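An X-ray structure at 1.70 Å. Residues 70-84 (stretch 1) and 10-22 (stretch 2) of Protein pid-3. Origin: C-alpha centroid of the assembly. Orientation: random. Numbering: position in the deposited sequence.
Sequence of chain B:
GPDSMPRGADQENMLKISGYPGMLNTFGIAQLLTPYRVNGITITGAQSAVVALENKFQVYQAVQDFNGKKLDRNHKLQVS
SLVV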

ATOM      1  N   LYS B  70       9.649   8.378   7.666  1.00 36.29           N
ATOM      2  CA  LYS B  70       9.396   7.870   9.013  1.00 36.98           C
ATOM      3  C   LYS B  70       8.130   7.016   8.965  1.00 39.60           C
ATOM      4  O   LYS B  70       7.019   7.541   8.881  1.00 36.94           O
ATOM      5  CB  LYS B  70       9.254   9.024  10.001  1.00 37.45           C
ATOM      6  CG  LYS B  70       9.076   8.589  11.451  1.00 44.94           C
ATOM      7  CD  LYS B  70       9.829   9.511  12.414  1.00 51.32           C
ATOM      8  CE  LYS B  70       8.939  10.536  13.115  1.00 68.82           C
ATOM      9  NZ  LYS B  70       7.655   9.988  13.641  1.00 72.02           N
ATOM     10  N   LEU B  71       8.296   5.697   9.012  1.00 33.17           N
ATOM     11  CA  LEU B  71       7.133   4.818   9.088  1.00 32.87           C
ATOM     12  C   LEU B  71       6.486   4.863  10.459  1.00 37.97           C
ATOM     13  O   LEU B  71       5.256   4.825  10.572  1.00 39.22           O
ATOM     14  CB  LEU B  71       7.512   3.385   8.724  1.00 36.45           C
ATOM     15  CG  LEU B  71       7.990   3.126   7.301  1.00 40.19           C
ATOM     16  CD1 LEU B  71       8.374   1.656   7.121  1.00 40.26           C
ATOM     17  CD2 LEU B  71       6.910   3.540   6.307  1.00 37.93           C
ATOM     18  N   ASP B  72       7.288   4.918  11.509  1.00 34.05           N
ATOM     19  CA  ASP B  72       6.829   5.066  12.884  1.00 37.22           C
ATOM     20  C   ASP B  72       8.086   5.405  13.673  1.00 36.97           C
ATOM     21  O   ASP B  72       9.181   5.523  13.109  1.00 37.79           O
ATOM     22  CB  ASP B  72       6.036   3.823  13.345  1.00 40.56           C
ATOM     23  CG  ASP B  72       6.858   2.544  13.448  1.00 42.34           C
ATOM     24  OD1 ASP B  72       8.104   2.601  13.474  1.00 36.90           O
ATOM     25  OD2 ASP B  72       6.236   1.444  13.479  1.00 39.48           O
ATOM     26  N   ARG B  73       7.926   5.626  14.968  1.00 39.22           N
ATOM     27  CA  ARG B  73       9.065   6.074  15.755  1.00 42.84           C
ATOM     28  C   ARG B  73      10.188   5.044  15.824  1.00 44.58           C
ATOM     29  O   ARG B  73      11.270   5.358  16.330  1.00 44.81           O
ATOM     30  CB  ARG B  73       8.593   6.450  17.153  1.00 45.00           C
ATOM     31  CG  ARG B  73       7.882   5.331  17.891  1.00 48.76           C
ATOM     32  CD  ARG B  73       7.667   5.735  19.337  1.00 55.74           C
ATOM     33  NE  ARG B  73       7.060   4.679  20.137  1.00 51.78           N
ATOM     34  CZ  ARG B  73       5.789   4.670  20.502  1.00 60.76           C
ATOM     35  NH1 ARG B  73       4.954   5.627  20.126  1.00 66.31           N
ATOM     36  NH2 ARG B  73       5.341   3.678  21.270  1.00 61.52           N
ATOM     37  N   ASN B  74       9.983   3.843  15.315  1.00 38.65           N
ATOM     38  CA  ASN B  74      11.010   2.819  15.359  1.00 38.16           C
ATOM     39  C   ASN B  74      11.570   2.471  13.991  1.00 36.73           C
ATOM     40  O   ASN B  74      12.500   1.654  13.916  1.00 37.30           O
ATOM     41  CB  ASN B  74      10.447   1.552  16.005  1.00 36.96           C
ATOM     42  CG  ASN B  74      10.101   1.745  17.437  1.00 43.12           C
ATOM     43  OD1 ASN B  74      10.918   2.213  18.225  1.00 40.81           O
ATOM     44  ND2 ASN B  74       8.863   1.427  17.791  1.00 41.76           N
ATOM     45  N   HIS B  75      11.031   3.036  12.908  1.00 35.19           N
ATOM     46  CA  HIS B  75      11.410   2.602  11.569  1.00 32.72           C
ATOM     47  C   HIS B  75      11.462   3.782  10.624  1.00 37.18           C
ATOM     48  O   HIS B  75      10.472   4.510  10.506  1.00 34.79           O
ATOM     49  CB  HIS B  75      10.424   1.568  11.025  1.00 32.60           C
ATOM     50  CG  HIS B  75      10.318   0.342  11.860  1.00 34.65           C
ATOM     51  ND1 HIS B  75       9.459   0.237  12.932  1.00 35.29           N
ATOM     52  CD2 HIS B  75      11.010  -0.822  11.807  1.00 33.58           C
ATOM     53  CE1 HIS B  75       9.601  -0.958  13.481  1.00 33.96           C
ATOM     54  NE2 HIS B  75      10.539  -1.615  12.825  1.00 35.68           N
ATOM     55  N   LYS B  76      12.607   3.938   9.953  1.00 35.30           N
ATOM     56  CA  LYS B  76      12.845   4.923   8.906  1.00 32.81           C
ATOM     57  C   LYS B  76      13.308   4.192   7.650  1.00 32.98           C
ATOM     58  O   LYS B  76      14.194   3.334   7.716  1.00 33.96           O
ATOM     59  CB  LYS B  76      13.896   5.935   9.352  1.00 37.90           C
ATOM     60  CG  LYS B  76      14.210   7.037   8.347  1.00 37.61           C
ATOM     61  CD  LYS B  76      15.179   8.039   8.973  1.00 41.82           C
ATOM     62  CE  LYS B  76      15.667   9.081   7.983  1.00 51.61           C
ATOM     63  NZ  LYS B  76      16.750   9.949   8.583  1.00 53.10           N
ATOM     64  N   LEU B  77      12.714   4.541   6.514  1.00 32.48           N
ATOM     65  CA  LEU B  77      13.051   3.917   5.247  1.00 33.71           C
ATOM     66  C   LEU B  77      14.277   4.537   4.587  1.00 37.11           C
ATOM     67  O   LEU B  77      14.486   5.750   4.626  1.00 34.88           O
ATOM     68  CB  LEU B  77      11.874   4.027   4.282  1.00 37.44           C
ATOM     69  CG  LEU B  77      10.619   3.178   4.475  1.00 35.57           C
ATOM     70  CD1 LEU B  77       9.646   3.554   3.365  1.00 39.71           C
ATOM     71  CD2 LEU B  77      10.970   1.722   4.398  1.00 35.92           C
ATOM     72  N   GLN B  78      15.077   3.682   3.957  1.00 38.26           N
ATOM     73  CA  GLN B  78      16.179   4.087   3.096  1.00 37.95           C
ATOM     74  C   GLN B  78      15.853   3.488   1.733  1.00 42.76           C
ATOM     75  O   GLN B  78      15.612   2.278   1.629  1.00 39.77           O
ATOM     76  CB  GLN B  78      17.513   3.589   3.665  1.00 43.63           C
ATOM     77  CG  GLN B  78      18.688   3.646   2.688  1.00 62.27           C
ATOM     78  CD  GLN B  78      20.057   3.655   3.372  1.00 78.82           C
ATOM     79  OE1 GLN B  78      20.224   3.148   4.484  1.00 69.95           O
ATOM     80  NE2 GLN B  78      21.046   4.241   2.699  1.00 93.72           N
ATOM     81  N   VAL B  79      15.727   4.342   0.715  1.00 38.25           N
ATOM     82  CA  VAL B  79      15.335   3.927  -0.633  1.00 35.57           C
ATOM     83  C   VAL B  79      16.328   4.544  -1.602  1.00 37.26           C
ATOM     84  O   VAL B  79      16.603   5.744  -1.523  1.00 39.24           O
ATOM     85  CB  VAL B  79      13.896   4.359  -0.980  1.00 38.41           C
ATOM     86  CG1 VAL B  79      13.473   3.788  -2.342  1.00 37.21           C
ATOM     87  CG2 VAL B  79      12.915   3.899   0.107  1.00 35.34           C
ATOM     88  N   SER B  80      16.890   3.730  -2.491  1.00 36.06           N
ATOM     89  CA  SER B  80      17.869   4.227  -3.443  1.00 39.01           C
ATOM     90  C   SER B  80      17.762   3.437  -4.739  1.00 42.10           C
ATOM     91  O   SER B  80      17.408   2.262  -4.743  1.00 37.43           O
ATOM     92  CB  SER B  80      19.312   4.146  -2.898  1.00 42.23           C
ATOM     93  OG  SER B  80      19.702   2.801  -2.660  1.00 47.87           O
ATOM     94  N   SER B  81      18.070   4.096  -5.844  1.00 47.57           N
ATOM     95  CA  SER B  81      18.104   3.408  -7.123  1.00 41.67           C
ATOM     96  C   SER B  81      19.389   2.606  -7.240  1.00 43.28           C
ATOM     97  O   SER B  81      20.438   2.994  -6.729  1.00 45.27           O
ATOM     98  CB  SER B  81      18.018   4.398  -8.274  1.00 45.38           C
ATOM     99  OG  SER B  81      19.136   5.257  -8.233  1.00 53.75           O
ATOM    100  N   LEU B  82      19.276   1.448  -7.886  1.00 44.93           N
ATOM    101  CA  LEU B  82      20.424   0.580  -8.103  1.00 48.01           C
ATOM    102  C   LEU B  82      21.391   1.179  -9.113  1.00 45.92           C
ATOM    103  O   LEU B  82      22.597   0.915  -9.054  1.00 55.14           O
ATOM    104  CB  LEU B  82      19.953  -0.785  -8.599  1.00 48.83           C
ATOM    105  CG  LEU B  82      20.563  -1.969  -7.867  1.00 58.81           C
ATOM    106  CD1 LEU B  82      20.198  -1.923  -6.398  1.00 61.11           C
ATOM    107  CD2 LEU B  82      20.111  -3.286  -8.428  1.00 60.49           C
ATOM    108  N   VAL B  83      20.870   1.945 -10.063  1.00 48.01           N
ATOM    109  CA  VAL B  83      21.716   2.709 -10.972  1.00 51.38           C
ATOM    110  C   VAL B  83      22.102   3.985 -10.243  1.00 58.26           C
ATOM    111  O   VAL B  83      21.229   4.788  -9.887  1.00 57.85           O
ATOM    112  CB  VAL B  83      20.986   3.030 -12.283  1.00 53.01           C
ATOM    113  CG1 VAL B  83      21.803   4.063 -13.070  1.00 61.94           C
ATOM    114  CG2 VAL B  83      20.717   1.756 -13.046  1.00 48.32           C
ATOM    115  N   VAL B  84      23.399   4.155 -10.005  1.00 64.20           N
ATOM    116  CA  VAL B  84      23.967   5.352  -9.407  1.00 82.53           C
ATOM    117  C   VAL B  84      24.126   6.417 -10.482  1.00 84.00           C
ATOM    118  O   VAL B  84      24.743   6.170 -11.521  1.00 77.56           O
ATOM    119  CB  VAL B  84      25.312   5.035  -8.743  1.00 66.22           C
TER
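Stretch 2, residues 10-22: DQENMLKISGYPG

Stretch 2 lies alongside stretch 1 as an antiparallel β-strand partner, joined by a backbone hydrogen-bond ladder and extended at both ends by side-chain packing and bridging waters. Strand 14-18 runs at 165° to strand 78-81, N-to-C directions compared, and their axes approach to 4.6 Å. Register follows from the alternating CA-CA spacing: 5.3 Å for the hydrogen-bonded pairs Gln78-Ser18 and Ser80-Lys16, but 4.5 Å for Val79-Ile17 and 4.3 Å for Ser81-Leu15, which are non-hydrogen-bonded.

Each wide pair closes a two-bond ring. Ser18 N donates to Gln78 O and Gln78 N to Ser18 O, both at 3.0 Å; Lys16 N reaches Ser80 O at 2.8 Å, and Ser80 N reaches Lys16 O at 3.0 Å. Leu82 N to Met14 O, 3.1 Å and nearly linear at 175°, carries the ladder one step past the paired residues.

Val79, Ser81, Leu15 and Ile17 share one face of the sheet, where Val79 CG2 meets Ile17 CG1 at 4.0 Å and Val79 CG1 meets Leu15 CD2 at 4.1 Å. Gln78, Ser80, Lys16 and Ser18 occupy the other.

Before the strand, stretch 2 forms a 3-10 segment, 11-13; here Leu82 CB packs on Gln11 CG at 3.8 Å and Val83 CG2 on Glu12 CA at 3.6 Å. Water 1 links Met14 O (2.8 Å) to Val83 N (2.9 Å).

After the strand, Gly19 adopts phi/psi of 103/-11, and an ideal CB would lie 2.1 Å from Lys76 O, so the close backbone approach leaves no room for a side chain. Pro21 then covers a face of His75, its CG 3.9 Å from the ring centroid of His75 and 6° off the normal, while His75 ND1 is anchored by Asp72 OD1 at 2.8 Å.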

ATOM      1  N   ASP B  10      16.276  -5.237 -15.999  1.00 54.40           N
ATOM      2  CA  ASP B  10      17.225  -4.166 -16.247  1.00 52.65           C
ATOM      3  C   ASP B  10      17.475  -3.391 -14.969  1.00 50.72           C
ATOM      4  O   ASP B  10      16.540  -3.030 -14.253  1.00 51.97           O
ATOM      5  CB  ASP B  10      16.699  -3.234 -17.328  1.00 55.14           C
ATOM      6  CG  ASP B  10      16.532  -3.928 -18.643  1.00 60.20           C
ATOM      7  OD1 ASP B  10      17.559  -4.307 -19.251  1.00 56.10           O
ATOM      8  OD2 ASP B  10      15.375  -4.163 -19.047  1.00 67.96           O
ATOM      9  N   GLN B  11      18.743  -3.102 -14.703  1.00 41.66           N
ATOM     10  CA  GLN B  11      19.082  -2.454 -13.446  1.00 39.50           C
ATOM     11  C   GLN B  11      18.400  -1.094 -13.300  1.00 36.64           C
ATOM     12  O   GLN B  11      18.108  -0.668 -12.169  1.00 38.90           O
ATOM     13  CB  GLN B  11      20.594  -2.332 -13.368  1.00 42.29           C
ATOM     14  CG  GLN B  11      21.089  -1.867 -12.052  1.00 43.91           C
ATOM     15  CD  GLN B  11      22.553  -2.070 -11.946  1.00 49.02           C
ATOM     16  OE1 GLN B  11      23.017  -3.075 -11.394  1.00 56.62           O
ATOM     17  NE2 GLN B  11      23.316  -1.133 -12.504  1.00 50.94           N
ATOM     18  N   GLU B  12      18.092  -0.413 -14.419  1.00 36.01           N
ATOM     19  CA  GLU B  12      17.434   0.892 -14.300  1.00 38.72           C
ATOM     20  C   GLU B  12      16.023   0.773 -13.723  1.00 39.54           C
ATOM     21  O   GLU B  12      15.450   1.791 -13.307  1.00 36.39           O
ATOM     22  CB  GLU B  12      17.386   1.614 -15.653  1.00 39.16           C
ATOM     23  CG  GLU B  12      16.417   1.032 -16.687  1.00 41.00           C
ATOM     24  CD  GLU B  12      16.412   1.867 -17.985  1.00 51.81           C
ATOM     25  OE1 GLU B  12      17.452   2.480 -18.302  1.00 58.96           O
ATOM     26  OE2 GLU B  12      15.383   1.911 -18.691  1.00 48.54           O
ATOM     27  N   ASN B  13      15.452  -0.428 -13.683  1.00 35.41           N
ATOM     28  CA  ASN B  13      14.135  -0.626 -13.100  1.00 35.80           C
ATOM     29  C   ASN B  13      14.182  -1.000 -11.632  1.00 34.66           C
ATOM     30  O   ASN B  13      13.137  -1.292 -11.058  1.00 36.23           O
ATOM     31  CB  ASN B  13      13.346  -1.706 -13.843  1.00 36.40           C
ATOM     32  CG  ASN B  13      13.149  -1.407 -15.294  1.00 41.85           C
ATOM     33  OD1 ASN B  13      13.034  -0.249 -15.680  1.00 44.67           O
ATOM     34  ND2 ASN B  13      13.091  -2.451 -16.119  1.00 46.35           N
ATOM     35  N   MET B  14      15.346  -1.012 -11.002  1.00 34.04           N
ATOM     36  CA  MET B  14      15.456  -1.603  -9.677  1.00 33.38           C
ATOM     37  C   MET B  14      15.816  -0.589  -8.622  1.00 39.25           C
ATOM     38  O   MET B  14      16.513   0.403  -8.872  1.00 41.00           O
ATOM     39  CB  MET B  14      16.476  -2.753  -9.709  1.00 34.77           C
ATOM     40  CG  MET B  14      15.827  -3.973 -10.334  1.00 49.92           C
ATOM     41  SD  MET B  14      16.951  -5.043 -11.224  1.00 73.43           S
ATOM     42  CE  MET B  14      18.488  -4.777 -10.368  1.00 60.70           C
ATOM     43  N   LEU B  15      15.302  -0.842  -7.432  1.00 34.96           N
ATOM     44  CA  LEU B  15      15.659  -0.038  -6.284  1.00 36.10           C
ATOM     45  C   LEU B  15      15.933  -0.951  -5.103  1.00 39.21           C
ATOM     46  O   LEU B  15      15.560  -2.129  -5.093  1.00 38.15           O
ATOM     47  CB  LEU B  15      14.570   0.979  -5.964  1.00 39.88           C
ATOM     48  CG  LEU B  15      13.167   0.505  -5.562  1.00 39.45           C
ATOM     49  CD1 LEU B  15      13.176  -0.049  -4.174  1.00 38.25           C
ATOM     50  CD2 LEU B  15      12.288   1.726  -5.666  1.00 45.76           C
ATOM     51  N   LYS B  16      16.653  -0.392  -4.143  1.00 34.41           N
ATOM     52  CA  LYS B  16      16.913  -0.983  -2.842  1.00 37.18           C
ATOM     53  C   LYS B  16      16.041  -0.280  -1.824  1.00 41.19           C
ATOM     54  O   LYS B  16      15.938   0.947  -1.841  1.00 41.34           O
ATOM     55  CB  LYS B  16      18.377  -0.822  -2.411  1.00 41.49           C
ATOM     56  CG  LYS B  16      19.412  -1.542  -3.244  1.00 54.12           C
ATOM     57  CD  LYS B  16      20.728  -1.685  -2.459  1.00 60.62           C
ATOM     58  CE  LYS B  16      21.951  -1.759  -3.384  1.00 74.45           C
ATOM     59  NZ  LYS B  16      23.167  -1.063  -2.846  1.00 73.00           N
ATOM     60  N   ILE B  17      15.410  -1.046  -0.946  1.00 37.19           N
ATOM     61  CA  ILE B  17      14.609  -0.489   0.139  1.00 35.22           C
ATOM     62  C   ILE B  17      14.964  -1.227   1.424  1.00 35.02           C
ATOM     63  O   ILE B  17      15.146  -2.449   1.416  1.00 37.31           O
ATOM     64  CB  ILE B  17      13.100  -0.573  -0.175  1.00 40.81           C
ATOM     65  CG1 ILE B  17      12.277   0.002   0.983  1.00 41.09           C
ATOM     66  CG2 ILE B  17      12.681  -2.010  -0.511  1.00 35.73           C
ATOM     67  CD1 ILE B  17      10.870   0.362   0.573  1.00 37.90           C
ATOM     68  N   SER B  18      15.097  -0.485   2.526  1.00 36.11           N
ATOM     69  CA  SER B  18      15.503  -1.088   3.789  1.00 40.22           C
ATOM     70  C   SER B  18      14.937  -0.242   4.923  1.00 40.30           C
ATOM     71  O   SER B  18      14.492   0.890   4.712  1.00 40.85           O
ATOM     72  CB  SER B  18      17.025  -1.205   3.901  1.00 45.78           C
ATOM     73  OG  SER B  18      17.684   0.052   3.873  1.00 46.36           O
ATOM     74  N   GLY B  19      14.892  -0.837   6.122  1.00 40.54           N
ATOM     75  CA  GLY B  19      14.492  -0.129   7.316  1.00 35.44           C
ATOM     76  C   GLY B  19      13.085  -0.405   7.802  1.00 36.26           C
ATOM     77  O   GLY B  19      12.755   0.022   8.917  1.00 31.11           O
ATOM     78  N   TYR B  20      12.255  -1.078   6.998  1.00 31.52           N
ATOM     79  CA  TYR B  20      10.894  -1.387   7.366  1.00 34.28           C
ATOM     80  C   TYR B  20      10.856  -2.511   8.387  1.00 30.65           C
ATOM     81  O   TYR B  20      11.863  -3.162   8.662  1.00 32.67           O
ATOM     82  CB  TYR B  20      10.089  -1.776   6.132  1.00 28.44           C
ATOM     83  CG  TYR B  20      10.777  -2.798   5.258  1.00 33.45           C
ATOM     84  CD1 TYR B  20      10.831  -4.136   5.608  1.00 31.05           C
ATOM     85  CD2 TYR B  20      11.451  -2.396   4.102  1.00 34.49           C
ATOM     86  CE1 TYR B  20      11.483  -5.074   4.800  1.00 32.61           C
ATOM     87  CE2 TYR B  20      12.121  -3.321   3.297  1.00 33.47           C
ATOM     88  CZ  TYR B  20      12.131  -4.658   3.651  1.00 36.11           C
ATOM     89  OH  TYR B  20      12.768  -5.566   2.849  1.00 35.76           O
ATOM     90  N   PRO B  21       9.686  -2.778   8.965  1.00 32.68           N
ATOM     91  CA  PRO B  21       9.638  -3.774  10.033  1.00 31.79           C
ATOM     92  C   PRO B  21      10.037  -5.148   9.518  1.00 31.11           C
ATOM     93  O   PRO B  21       9.725  -5.548   8.387  1.00 32.75           O
ATOM     94  CB  PRO B  21       8.179  -3.740  10.492  1.00 33.24           C
ATOM     95  CG  PRO B  21       7.716  -2.357  10.151  1.00 35.77           C
ATOM     96  CD  PRO B  21       8.444  -1.993   8.871  1.00 33.62           C
ATOM     97  N   GLY B  22      10.704  -5.894  10.396  1.00 33.23           N
ATOM     98  CA  GLY B  22      11.366  -7.123  10.005  1.00 37.69           C
ATOM     99  C   GLY B  22      10.423  -8.271   9.698  1.00 40.52           C
ATOM    100  O   GLY B  22      10.850  -9.276   9.120  1.00 41.02           O
TER
HETATM  101  O   HOH W   1      17.980   1.992 -10.624  1.00 42.76           O
HETATM  102  O   HOH W   2      18.072   0.425   1.090  1.00 47.07           O
HETATM  103  O   HOH W   3      14.361   1.544  10.689  1.00 39.53           O